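Local coordinates for MGS-MChE2 (Uncultured bacterium, PDB 5JD6), which probably hydrolyses carboxylic esters, as an alpha/beta hydrolase esterase drawn from the metagenome of a coastal lagoon sediment, at residues His95-Leu99 / Ala179-Met184; Pro52-Leu56 / Phe69-Leu73; Asp220-Tyr224 / Trp248-Arg252. One frame throughout, in Å; residues are numbered along the deposited sequence.

Interaction 1 (His95-Leu99 / Ala179-Met184); sequences HIALL and AIRHNM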
ATOM      1  N   HIS A  95      -1.703   2.638  -4.635  1.00 29.92           N
ATOM      2  CA  HIS A  95      -2.128   2.567  -6.029  1.00 28.15           C
ATOM      3  C   HIS A  95      -1.995   1.138  -6.550  1.00 29.54           C
ATOM      4  O   HIS A  95      -2.878   0.642  -7.253  1.00 22.64           O
ATOM      5  CB  HIS A  95      -1.309   3.533  -6.887  1.00 26.37           C
ATOM      6  CG  HIS A  95      -1.895   3.786  -8.241  1.00 33.84           C
ATOM      7  ND1 HIS A  95      -1.331   4.665  -9.141  1.00 41.17           N
ATOM      8  CD2 HIS A  95      -2.994   3.281  -8.848  1.00 36.77           C
ATOM      9  CE1 HIS A  95      -2.059   4.689 -10.245  1.00 44.27           C
ATOM     10  NE2 HIS A  95      -3.072   3.857 -10.092  1.00 45.51           N
ATOM     11  N   ILE A  96      -0.893   0.480  -6.198  1.00 27.66           N
ATOM     12  CA  ILE A  96      -0.686  -0.919  -6.556  1.00 27.79           C
ATOM     13  C   ILE A  96      -1.780  -1.785  -5.947  1.00 25.85           C
ATOM     14  O   ILE A  96      -2.329  -2.669  -6.605  1.00 26.52           O
ATOM     15  CB  ILE A  96       0.683  -1.447  -6.081  1.00 23.89           C
ATOM     16  CG1 ILE A  96       1.810  -0.501  -6.496  1.00 23.97           C
ATOM     17  CG2 ILE A  96       0.927  -2.851  -6.616  1.00 22.56           C
ATOM     18  CD1 ILE A  96       1.936  -0.317  -7.983  1.00 39.47           C
ATOM     19  N   ALA A  97      -2.084  -1.522  -4.679  1.00 21.78           N
ATOM     20  CA  ALA A  97      -3.113  -2.259  -3.957  1.00 28.21           C
ATOM     21  C   ALA A  97      -4.482  -2.064  -4.601  1.00 31.64           C
ATOM     22  O   ALA A  97      -5.231  -3.023  -4.783  1.00 26.86           O
ATOM     23  CB  ALA A  97      -3.145  -1.829  -2.499  1.00 26.71           C
ATOM     24  N   LEU A  98      -4.795  -0.817  -4.943  1.00 23.79           N
ATOM     25  CA  LEU A  98      -6.050  -0.489  -5.615  1.00 29.24           C
ATOM     26  C   LEU A  98      -6.201  -1.248  -6.927  1.00 30.03           C
ATOM     27  O   LEU A  98      -7.231  -1.874  -7.176  1.00 32.27           O
ATOM     28  CB  LEU A  98      -6.139   1.016  -5.874  1.00 33.42           C
ATOM     29  CG  LEU A  98      -6.703   1.871  -4.740  1.00 35.42           C
ATOM     30  CD1 LEU A  98      -6.140   3.279  -4.805  1.00 37.14           C
ATOM     31  CD2 LEU A  98      -8.223   1.899  -4.800  1.00 28.73           C
ATOM     32  N   LEU A  99      -5.169  -1.190  -7.764  1.00 29.38           N
ATOM     33  CA  LEU A  99      -5.204  -1.857  -9.058  1.00 32.47           C
ATOM     34  C   LEU A  99      -5.336  -3.364  -8.887  1.00 34.71           C
ATOM     35  O   LEU A  99      -6.041  -4.023  -9.651  1.00 42.57           O
ATOM     36  CB  LEU A  99      -3.954  -1.523  -9.873  1.00 37.82           C
ATOM     37  CG  LEU A  99      -3.940  -2.075 -11.301  1.00 51.39           C
ATOM     38  CD1 LEU A  99      -5.215  -1.697 -12.038  1.00 43.23           C
ATOM     39  CD2 LEU A  99      -2.723  -1.578 -12.058  1.00 62.67           C
ATOM     40  N   ALA A 179       1.501   5.242 -13.890  1.00 48.70           N
ATOM     41  CA  ALA A 179       0.595   5.516 -12.780  1.00 45.09           C
ATOM     42  C   ALA A 179      -0.530   6.465 -13.176  1.00 46.17           C
ATOM     43  O   ALA A 179      -1.706   6.156 -12.985  1.00 42.43           O
ATOM     44  CB  ALA A 179       1.369   6.082 -11.597  1.00 32.63           C
ATOM     45  N   ILE A 180      -0.166   7.618 -13.730  1.00 54.39           N
ATOM     46  CA  ILE A 180      -1.143   8.643 -14.088  1.00 52.86           C
ATOM     47  C   ILE A 180      -2.020   8.199 -15.257  1.00 48.40           C
ATOM     48  O   ILE A 180      -3.209   8.515 -15.308  1.00 47.67           O
ATOM     49  CB  ILE A 180      -0.451   9.973 -14.440  1.00 59.05           C
ATOM     50  CG1 ILE A 180       0.539  10.358 -13.340  1.00 60.27           C
ATOM     51  CG2 ILE A 180      -1.478  11.078 -14.636  1.00 62.26           C
ATOM     52  CD1 ILE A 180       1.143  11.728 -13.512  1.00 62.15           C
ATOM     53  N   ARG A 181      -1.429   7.462 -16.191  1.00 53.33           N
ATOM     54  CA  ARG A 181      -2.176   6.896 -17.309  1.00 60.51           C
ATOM     55  C   ARG A 181      -3.253   5.944 -16.799  1.00 54.61           C
ATOM     56  O   ARG A 181      -4.332   5.836 -17.381  1.00 50.70           O
ATOM     57  CB  ARG A 181      -1.230   6.169 -18.271  1.00 65.42           C
ATOM     58  CG  ARG A 181      -1.917   5.389 -19.381  1.00 67.28           C
ATOM     59  CD  ARG A 181      -0.910   4.550 -20.153  1.00 70.56           C
ATOM     60  NE  ARG A 181      -1.555   3.567 -21.018  1.00 73.37           N
ATOM     61  CZ  ARG A 181      -0.908   2.598 -21.658  1.00 74.84           C
ATOM     62  NH1 ARG A 181       0.407   2.479 -21.530  1.00 67.04           N
ATOM     63  NH2 ARG A 181      -1.576   1.746 -22.424  1.00 82.59           N
ATOM     64  N   HIS A 182      -2.927   5.297 -15.696  1.00 57.05           N
ATOM     65  CA  HIS A 182      -3.768   4.341 -15.007  1.00 55.13           C
ATOM     66  C   HIS A 182      -4.608   4.967 -13.905  1.00 48.68           C
ATOM     67  O   HIS A 182      -4.526   4.561 -12.767  1.00 46.16           O
ATOM     68  CB  HIS A 182      -2.835   3.304 -14.422  1.00 59.25           C
ATOM     69  CG  HIS A 182      -3.050   1.929 -14.926  1.00 69.57           C
ATOM     70  ND1 HIS A 182      -2.011   1.124 -15.314  1.00 74.89           N
ATOM     71  CD2 HIS A 182      -4.172   1.199 -15.072  1.00 80.69           C
ATOM     72  CE1 HIS A 182      -2.485  -0.044 -15.695  1.00 83.88           C
ATOM     73  NE2 HIS A 182      -3.795  -0.025 -15.553  1.00 88.62           N
ATOM     74  N   ASN A 183      -5.445   5.939 -14.245  1.00 71.73           N
ATOM     75  CA  ASN A 183      -6.273   6.602 -13.243  1.00 55.95           C
ATOM     76  C   ASN A 183      -7.334   5.658 -12.690  1.00 61.85           C
ATOM     77  O   ASN A 183      -7.880   4.832 -13.420  1.00 70.06           O
ATOM     78  CB  ASN A 183      -6.934   7.847 -13.844  1.00 65.13           C
ATOM     79  CG  ASN A 183      -7.402   8.829 -12.788  1.00 66.56           C
ATOM     80  OD1 ASN A 183      -6.810   8.935 -11.714  1.00 67.47           O
ATOM     81  ND2 ASN A 183      -8.469   9.559 -13.091  1.00 61.26           N
ATOM     82  N   MET A 184      -7.625   5.782 -11.398  1.00 55.78           N
ATOM     83  CA  MET A 184      -8.555   4.871 -10.737  1.00 50.76           C
ATOM     84  C   MET A 184      -9.979   5.414 -10.676  1.00 55.08           C
ATOM     85  O   MET A 184     -10.918   4.658 -10.428  1.00 59.96           O
ATOM     86  CB  MET A 184      -8.065   4.552  -9.322  1.00 47.47           C
ATOM     87  CG  MET A 184      -6.836   3.665  -9.287  1.00 49.82           C
ATOM     88  SD  MET A 184      -7.143   2.061 -10.051  1.00 62.81           S
ATOM     89  CE  MET A 184      -5.498   1.634 -10.603  1.00113.06           C
TER
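H95 reaches across to the peptide of H182, its NE2 giving a hydrogen bond to H182 O at 3.1 Å. The acceptor lies near the imidazole plane, which also holds the N-H, but off the N-H direction, with 138° at the hydrogen. The same ring edge meets two more groups: CE1 comes 3.1 Å from A179 O, and M184 CE sits 3.3 Å from NE2. A bend at chi2 (-61°) turns the end of M184 so that its methyl can sit between the histidine edge and L99, with CE 3.6 Å from L99 CB. L99 lays CD2 over one face of the H182 ring, a CH-pi contact 4.1 Å from the ring centroid. Flexible apolar chains like these suit a place beside a buried ring. The first torsion of H95, with CG opposite the backbone N (chi1 -165°), sends the ring out from helix 92-103, which follows the probable nucleophile elbow of this alpha/beta hydrolase fold; H95 lies near the elbow without touching it. Without the imidazole, as with an alanine here, H182 O would probably lose this donor and M184 CE the ring edge it packs against. Further out, L98, whose CB meets M184 CG at 4.4 Å, also packs on L188 and M191. The bond is consistent with a proton on NE2 and gives the H182 carbonyl, just past helix 169-181, a polar partner.

Interaction 2 (Pro52-Leu56 / Phe69-Leu73); sequences PELPL and FARYL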
ATOM      1  N   PRO A  52       6.212  -7.463   1.389  1.00 20.15           N
ATOM      2  CA  PRO A  52       7.010  -7.872   0.229  1.00 21.74           C
ATOM      3  C   PRO A  52       7.721  -6.701  -0.435  1.00 28.13           C
ATOM      4  O   PRO A  52       7.175  -5.599  -0.487  1.00 39.27           O
ATOM      5  CB  PRO A  52       5.967  -8.473  -0.711  1.00 26.17           C
ATOM      6  CG  PRO A  52       4.723  -7.723  -0.394  1.00 29.86           C
ATOM      7  CD  PRO A  52       4.771  -7.449   1.087  1.00 19.78           C
ATOM      8  N   GLU A  53       8.930  -6.939  -0.932  1.00 30.36           N
ATOM      9  CA  GLU A  53       9.649  -5.911  -1.670  1.00 36.78           C
ATOM     10  C   GLU A  53       9.368  -6.025  -3.158  1.00 43.22           C
ATOM     11  O   GLU A  53       9.814  -6.961  -3.820  1.00 55.91           O
ATOM     12  CB  GLU A  53      11.150  -5.993  -1.396  1.00 41.51           C
ATOM     13  CG  GLU A  53      11.468  -5.814   0.069  1.00 59.62           C
ATOM     14  CD  GLU A  53      10.808  -4.572   0.634  1.00 81.69           C
ATOM     15  OE1 GLU A  53      11.001  -3.474   0.068  1.00 87.00           O
ATOM     16  OE2 GLU A  53      10.059  -4.707   1.622  1.00 85.79           O
ATOM     17  N   LEU A  54       8.609  -5.064  -3.670  1.00 37.48           N
ATOM     18  CA  LEU A  54       8.240  -5.041  -5.074  1.00 43.97           C
ATOM     19  C   LEU A  54       9.447  -4.705  -5.942  1.00 48.36           C
ATOM     20  O   LEU A  54      10.344  -3.978  -5.512  1.00 43.42           O
ATOM     21  CB  LEU A  54       7.111  -4.035  -5.309  1.00 46.81           C
ATOM     22  CG  LEU A  54       5.847  -4.267  -4.478  1.00 44.58           C
ATOM     23  CD1 LEU A  54       4.759  -3.278  -4.870  1.00 52.89           C
ATOM     24  CD2 LEU A  54       5.358  -5.700  -4.622  1.00 35.24           C
ATOM     25  N   PRO A  55       9.481  -5.251  -7.165  1.00 56.61           N
ATOM     26  CA  PRO A  55      10.561  -4.979  -8.118  1.00 65.85           C
ATOM     27  C   PRO A  55      10.370  -3.649  -8.844  1.00 62.40           C
ATOM     28  O   PRO A  55      10.236  -3.640 -10.068  1.00 68.21           O
ATOM     29  CB  PRO A  55      10.460  -6.152  -9.092  1.00 65.69           C
ATOM     30  CG  PRO A  55       9.015  -6.502  -9.084  1.00 61.04           C
ATOM     31  CD  PRO A  55       8.538  -6.261  -7.677  1.00 55.58           C
ATOM     32  N   LEU A  56      10.361  -2.548  -8.097  1.00 53.25           N
ATOM     33  CA  LEU A  56      10.126  -1.227  -8.675  1.00 48.49           C
ATOM     34  C   LEU A  56      11.172  -0.858  -9.723  1.00 46.77           C
ATOM     35  O   LEU A  56      10.834  -0.350 -10.790  1.00 46.70           O
ATOM     36  CB  LEU A  56      10.099  -0.152  -7.582  1.00 51.42           C
ATOM     37  CG  LEU A  56       8.927  -0.115  -6.595  1.00 49.00           C
ATOM     38  CD1 LEU A  56       7.627  -0.529  -7.273  1.00 36.12           C
ATOM     39  CD2 LEU A  56       9.199  -0.992  -5.385  1.00 59.99           C
ATOM     40  N   PHE A  69       3.465  -4.433 -11.244  1.00 40.89           N
ATOM     41  CA  PHE A  69       3.617  -4.527  -9.797  1.00 35.89           C
ATOM     42  C   PHE A  69       2.400  -5.199  -9.168  1.00 29.65           C
ATOM     43  O   PHE A  69       2.529  -5.985  -8.230  1.00 29.55           O
ATOM     44  CB  PHE A  69       3.833  -3.141  -9.190  1.00 33.20           C
ATOM     45  CG  PHE A  69       5.013  -2.406  -9.761  1.00 32.59           C
ATOM     46  CD1 PHE A  69       6.158  -3.090 -10.134  1.00 27.31           C
ATOM     47  CD2 PHE A  69       4.973  -1.031  -9.933  1.00 33.30           C
ATOM     48  CE1 PHE A  69       7.245  -2.417 -10.662  1.00 34.72           C
ATOM     49  CE2 PHE A  69       6.056  -0.352 -10.461  1.00 37.21           C
ATOM     50  CZ  PHE A  69       7.194  -1.047 -10.826  1.00 36.86           C
ATOM     51  N   ALA A  70       1.222  -4.887  -9.698  1.00 27.20           N
ATOM     52  CA  ALA A  70      -0.020  -5.491  -9.227  1.00 30.35           C
ATOM     53  C   ALA A  70      -0.020  -6.998  -9.465  1.00 27.80           C
ATOM     54  O   ALA A  70      -0.403  -7.772  -8.588  1.00 30.47           O
ATOM     55  CB  ALA A  70      -1.218  -4.848  -9.909  1.00 30.38           C
ATOM     56  N   ARG A  71       0.410  -7.407 -10.655  1.00 26.30           N
ATOM     57  CA  ARG A  71       0.496  -8.826 -10.987  1.00 31.27           C
ATOM     58  C   ARG A  71       1.583  -9.519 -10.169  1.00 28.89           C
ATOM     59  O   ARG A  71       1.481 -10.709  -9.869  1.00 30.28           O
ATOM     60  CB  ARG A  71       0.751  -9.015 -12.485  1.00 33.98           C
ATOM     61  CG  ARG A  71      -0.480  -8.788 -13.352  1.00 38.22           C
ATOM     62  CD  ARG A  71      -0.215  -9.136 -14.809  1.00 44.99           C
ATOM     63  NE  ARG A  71       0.634  -8.145 -15.463  1.00 53.24           N
ATOM     64  CZ  ARG A  71       0.173  -7.060 -16.079  1.00 53.16           C
ATOM     65  NH1 ARG A  71      -1.132  -6.825 -16.125  1.00 54.31           N
ATOM     66  NH2 ARG A  71       1.016  -6.210 -16.647  1.00 52.10           N
ATOM     67  N   TYR A  72       2.621  -8.772  -9.810  1.00 25.51           N
ATOM     68  CA  TYR A  72       3.672  -9.296  -8.948  1.00 22.54           C
ATOM     69  C   TYR A  72       3.106  -9.581  -7.563  1.00 25.73           C
ATOM     70  O   TYR A  72       3.432 -10.595  -6.945  1.00 31.00           O
ATOM     71  CB  TYR A  72       4.841  -8.313  -8.855  1.00 19.22           C
ATOM     72  CG  TYR A  72       6.029  -8.831  -8.071  1.00 24.97           C
ATOM     73  CD1 TYR A  72       7.081  -9.473  -8.714  1.00 26.20           C
ATOM     74  CD2 TYR A  72       6.102  -8.672  -6.692  1.00 17.05           C
ATOM     75  CE1 TYR A  72       8.171  -9.945  -8.005  1.00 27.70           C
ATOM     76  CE2 TYR A  72       7.189  -9.143  -5.975  1.00 26.80           C
ATOM     77  CZ  TYR A  72       8.219  -9.777  -6.636  1.00 28.49           C
ATOM     78  OH  TYR A  72       9.301 -10.247  -5.927  1.00 32.11           O
ATOM     79  N   LEU A  73       2.261  -8.675  -7.082  1.00 19.31           N
ATOM     80  CA  LEU A  73       1.592  -8.850  -5.800  1.00 21.52           C
ATOM     81  C   LEU A  73       0.709 -10.090  -5.828  1.00 26.25           C
ATOM     82  O   LEU A  73       0.702 -10.883  -4.885  1.00 23.76           O
ATOM     83  CB  LEU A  73       0.759  -7.615  -5.451  1.00 18.02           C
ATOM     84  CG  LEU A  73      -0.218  -7.798  -4.286  1.00 24.56           C
ATOM     85  CD1 LEU A  73       0.532  -8.054  -2.989  1.00 21.19           C
ATOM     86  CD2 LEU A  73      -1.141  -6.598  -4.153  1.00 28.49           C
TER
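P55 sets its CD-CG edge on one face of Y72, with CD over the ring centre, 3.4 Å from the centroid and 3° off the ring normal. This CH-pi contact joins the loop after strand 47-52 to helix 66-80, part of a beta-alpha connection in the alpha/beta hydrolase fold. P55 is the centre of an inverse gamma turn; proline suits it because its ring already restrains phi, and the tight turn presents CG and CD to the aromatic face. Y72 meets them because its CG stands opposite the backbone N (chi1 -175°), carrying the ring out from the helix toward the loop. L54 slides past the tyrosine in the opposite direction, bringing CD2 to 3.7 Å from Y72 CD2, so proline and leucine pack the same ring together. One turn earlier on the helix, F69 likewise offers a face, here to L56, but these side chains cross at about a right angle, and a branched leucine can set a single methyl on the phenyl ring. Beyond the pair, Y72 also meets F11 edge to face, while F69 packs on I96 of helix 92-103. No hydrogen bond spans the two segments, so the join depends on shape and on aromatic faces receiving aliphatic carbons. L56 CD1 lies over the centre of the F69 ring, 3.6 Å from its centroid and 3.6 Å from both F69 CE2 and CZ.

Interaction 3 (Asp220-Tyr224 / Trp248-Arg252); sequences DADLY and WFKER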
ATOM      1  N   ASP A 220     -18.298   0.865  -1.036  1.00 53.91           N
ATOM      2  CA  ASP A 220     -18.221   0.424   0.352  1.00 53.90           C
ATOM      3  C   ASP A 220     -16.895   0.835   0.984  1.00 52.64           C
ATOM      4  O   ASP A 220     -15.943   0.055   1.015  1.00 56.38           O
ATOM      5  CB  ASP A 220     -18.403  -1.093   0.439  1.00 55.94           C
ATOM      6  CG  ASP A 220     -18.473  -1.593   1.869  1.00 63.46           C
ATOM      7  OD1 ASP A 220     -18.786  -0.788   2.771  1.00 70.11           O
ATOM      8  OD2 ASP A 220     -18.217  -2.796   2.091  1.00 66.98           O
ATOM      9  N   ALA A 221     -16.840   2.064   1.490  1.00 52.28           N
ATOM     10  CA  ALA A 221     -15.613   2.590   2.075  1.00 47.84           C
ATOM     11  C   ALA A 221     -15.884   3.458   3.303  1.00 50.48           C
ATOM     12  O   ALA A 221     -16.907   4.138   3.383  1.00 61.44           O
ATOM     13  CB  ALA A 221     -14.834   3.382   1.037  1.00 43.51           C
ATOM     14  N   ASP A 222     -14.958   3.425   4.256  1.00 44.85           N
ATOM     15  CA  ASP A 222     -15.053   4.254   5.451  1.00 40.13           C
ATOM     16  C   ASP A 222     -13.842   5.177   5.553  1.00 37.41           C
ATOM     17  O   ASP A 222     -12.715   4.765   5.278  1.00 36.23           O
ATOM     18  CB  ASP A 222     -15.169   3.386   6.705  1.00 42.79           C
ATOM     19  CG  ASP A 222     -16.375   2.470   6.669  1.00 58.83           C
ATOM     20  OD1 ASP A 222     -17.502   2.960   6.894  1.00 70.94           O
ATOM     21  OD2 ASP A 222     -16.197   1.258   6.421  1.00 58.97           O
ATOM     22  N   LEU A 223     -14.081   6.422   5.948  1.00 36.81           N
ATOM     23  CA  LEU A 223     -13.026   7.427   5.982  1.00 39.18           C
ATOM     24  C   LEU A 223     -12.749   7.924   7.400  1.00 40.19           C
ATOM     25  O   LEU A 223     -13.658   8.364   8.105  1.00 42.32           O
ATOM     26  CB  LEU A 223     -13.396   8.602   5.074  1.00 43.82           C
ATOM     27  CG  LEU A 223     -12.410   9.765   4.948  1.00 47.67           C
ATOM     28  CD1 LEU A 223     -11.011   9.265   4.631  1.00 46.80           C
ATOM     29  CD2 LEU A 223     -12.884  10.730   3.875  1.00 44.80           C
ATOM     30  N   TYR A 224     -11.486   7.845   7.809  1.00 35.30           N
ATOM     31  CA  TYR A 224     -11.063   8.323   9.122  1.00 36.13           C
ATOM     32  C   TYR A 224      -9.847   9.234   8.991  1.00 42.21           C
ATOM     33  O   TYR A 224      -8.932   8.950   8.221  1.00 45.55           O
ATOM     34  CB  TYR A 224     -10.745   7.148  10.049  1.00 37.05           C
ATOM     35  CG  TYR A 224     -11.829   6.097  10.102  1.00 36.93           C
ATOM     36  CD1 TYR A 224     -12.961   6.279  10.886  1.00 43.92           C
ATOM     37  CD2 TYR A 224     -11.720   4.922   9.372  1.00 42.98           C
ATOM     38  CE1 TYR A 224     -13.956   5.321  10.938  1.00 45.01           C
ATOM     39  CE2 TYR A 224     -12.709   3.957   9.418  1.00 49.41           C
ATOM     40  CZ  TYR A 224     -13.824   4.163  10.202  1.00 49.85           C
ATOM     41  OH  TYR A 224     -14.814   3.207  10.252  1.00 55.49           O
ATOM     42  N   TRP A 248     -11.711  -0.765  12.973  1.00 34.25           N
ATOM     43  CA  TRP A 248     -12.388  -1.009  11.709  1.00 36.15           C
ATOM     44  C   TRP A 248     -12.446  -2.509  11.436  1.00 36.33           C
ATOM     45  O   TRP A 248     -13.446  -3.017  10.926  1.00 47.45           O
ATOM     46  CB  TRP A 248     -11.684  -0.278  10.566  1.00 33.76           C
ATOM     47  CG  TRP A 248     -12.415  -0.360   9.263  1.00 32.77           C
ATOM     48  CD1 TRP A 248     -13.509   0.367   8.889  1.00 31.22           C
ATOM     49  CD2 TRP A 248     -12.106  -1.217   8.157  1.00 30.29           C
ATOM     50  NE1 TRP A 248     -13.899   0.013   7.619  1.00 34.95           N
ATOM     51  CE2 TRP A 248     -13.054  -0.955   7.148  1.00 29.34           C
ATOM     52  CE3 TRP A 248     -11.117  -2.178   7.922  1.00 26.02           C
ATOM     53  CZ2 TRP A 248     -13.042  -1.621   5.924  1.00 34.26           C
ATOM     54  CZ3 TRP A 248     -11.109  -2.837   6.707  1.00 38.30           C
ATOM     55  CH2 TRP A 248     -12.066  -2.556   5.723  1.00 31.97           C
ATOM     56  N   PHE A 249     -11.371  -3.210  11.786  1.00 28.38           N
ATOM     57  CA  PHE A 249     -11.319  -4.663  11.652  1.00 37.15           C
ATOM     58  C   PHE A 249     -12.365  -5.336  12.537  1.00 38.68           C
ATOM     59  O   PHE A 249     -13.020  -6.292  12.122  1.00 43.17           O
ATOM     60  CB  PHE A 249      -9.924  -5.192  12.005  1.00 26.45           C
ATOM     61  CG  PHE A 249      -8.895  -4.978  10.927  1.00 32.73           C
ATOM     62  CD1 PHE A 249      -9.279  -4.694   9.625  1.00 34.22           C
ATOM     63  CD2 PHE A 249      -7.543  -5.071  11.216  1.00 23.14           C
ATOM     64  CE1 PHE A 249      -8.332  -4.503   8.632  1.00 25.65           C
ATOM     65  CE2 PHE A 249      -6.590  -4.880  10.229  1.00 27.28           C
ATOM     66  CZ  PHE A 249      -6.985  -4.596   8.935  1.00 25.09           C
ATOM     67  N   LYS A 250     -12.514  -4.827  13.756  1.00 32.20           N
ATOM     68  CA  LYS A 250     -13.448  -5.393  14.725  1.00 35.20           C
ATOM     69  C   LYS A 250     -14.895  -5.280  14.259  1.00 40.71           C
ATOM     70  O   LYS A 250     -15.690  -6.201  14.446  1.00 49.04           O
ATOM     71  CB  LYS A 250     -13.287  -4.702  16.080  1.00 51.95           C
ATOM     72  CG  LYS A 250     -11.938  -4.930  16.740  1.00 56.47           C
ATOM     73  CD  LYS A 250     -11.720  -3.958  17.887  1.00 71.68           C
ATOM     74  CE  LYS A 250     -10.361  -4.163  18.532  1.00 79.17           C
ATOM     75  NZ  LYS A 250     -10.013  -3.062  19.472  1.00 87.39           N
ATOM     76  N   GLU A 251     -15.229  -4.145  13.652  1.00 42.09           N
ATOM     77  CA  GLU A 251     -16.588  -3.894  13.185  1.00 47.31           C
ATOM     78  C   GLU A 251     -17.011  -4.840  12.069  1.00 48.13           C
ATOM     79  O   GLU A 251     -18.194  -5.134  11.912  1.00 54.16           O
ATOM     80  CB  GLU A 251     -16.724  -2.456  12.693  1.00 53.82           C
ATOM     81  CG  GLU A 251     -16.532  -1.405  13.758  1.00 72.39           C
ATOM     82  CD  GLU A 251     -16.637  -0.005  13.198  1.00 86.00           C
ATOM     83  OE1 GLU A 251     -17.146   0.152  12.069  1.00 89.47           O
ATOM     84  OE2 GLU A 251     -16.204   0.939  13.884  1.00 92.60           O
ATOM     85  N   ARG A 252     -16.041  -5.310  11.295  1.00 46.53           N
ATOM     86  CA  ARG A 252     -16.343  -6.067  10.087  1.00 50.85           C
ATOM     87  C   ARG A 252     -15.874  -7.514  10.138  1.00 51.33           C
ATOM     88  O   ARG A 252     -16.096  -8.266   9.189  1.00 58.37           O
ATOM     89  CB  ARG A 252     -15.715  -5.379   8.875  1.00 53.74           C
ATOM     90  CG  ARG A 252     -16.376  -4.069   8.499  1.00 61.39           C
ATOM     91  CD  ARG A 252     -15.725  -3.478   7.268  1.00 60.54           C
ATOM     92  NE  ARG A 252     -16.503  -2.380   6.706  1.00 63.04           N
ATOM     93  CZ  ARG A 252     -17.416  -2.529   5.752  1.00 69.01           C
ATOM     94  NH1 ARG A 252     -17.668  -3.735   5.257  1.00 64.36           N
ATOM     95  NH2 ARG A 252     -18.077  -1.476   5.294  1.00 76.52           N
TER
HETATM   96  O   HOH W   1     -17.366   0.310   9.118  1.00 57.24           O
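Strand 221-224 and helix 248-252 run roughly antiparallel, at 151° between their directions, with axes 11.9 Å apart at closest approach, and side chains from both sides bridge the gap. D222 and W248 make the central link: W248 NE1 donates to D222 OD2 at 2.9 Å along an almost straight line (171°). The oxygen lies in the indole plane, but the indole N-H meets it from above the carboxylate plane, 35° out. R252 reaches the same oxygen by a longer salt bridge, NH2 to OD2 at 3.5 Å, and pairs more closely with D220. Here R252 NH2 to D220 OD1 (2.7 Å) and R252 NH1 to D220 OD2 (3.3 Å) are both weak hydrogen bonds within the salt bridge, the two planes well inclined to each other. Arginine suits this place because its extended chain passes CD over one face of the W248 ring before its charge arrives between two aspartates. A water donates to E251 OE1 and, weakly, to D222 OD2, which would probably ease the repulsion between these carboxylate oxygens, 5.8 Å apart. Y224 brings its hydroxyl to the indole edge, OH lying 3.4 Å from W248 CD1. Strand 221-226 is the outermost on this side of the alpha/beta hydrolase sheet, bonded along its backbone to strand 195-200; the C-terminal helix 238-252 packs against both through W248, which also touches C196 and P194.

Interactions 1 and 2 are buried and adjoin, their centres about 13 Å apart: I96 CD1 of helix 92-103 packs 3.6 Å from F69 CB of helix 66-80, so these two neighbouring helices carry one contact each and also hold each other. Interaction 3 lies at the surface beside the outermost strand 221-226, about 9 Å from interaction 1 at the nearest atoms and on the opposite side of the chain's centre from interaction 2. Chemistry follows place. Interaction 2 is almost entirely apolar and aromatic, with no hydrogen bond across it, interaction 1 sets one hydrogen bond amid apolar packing, and interaction 3 relies on charged groups and a bridging water.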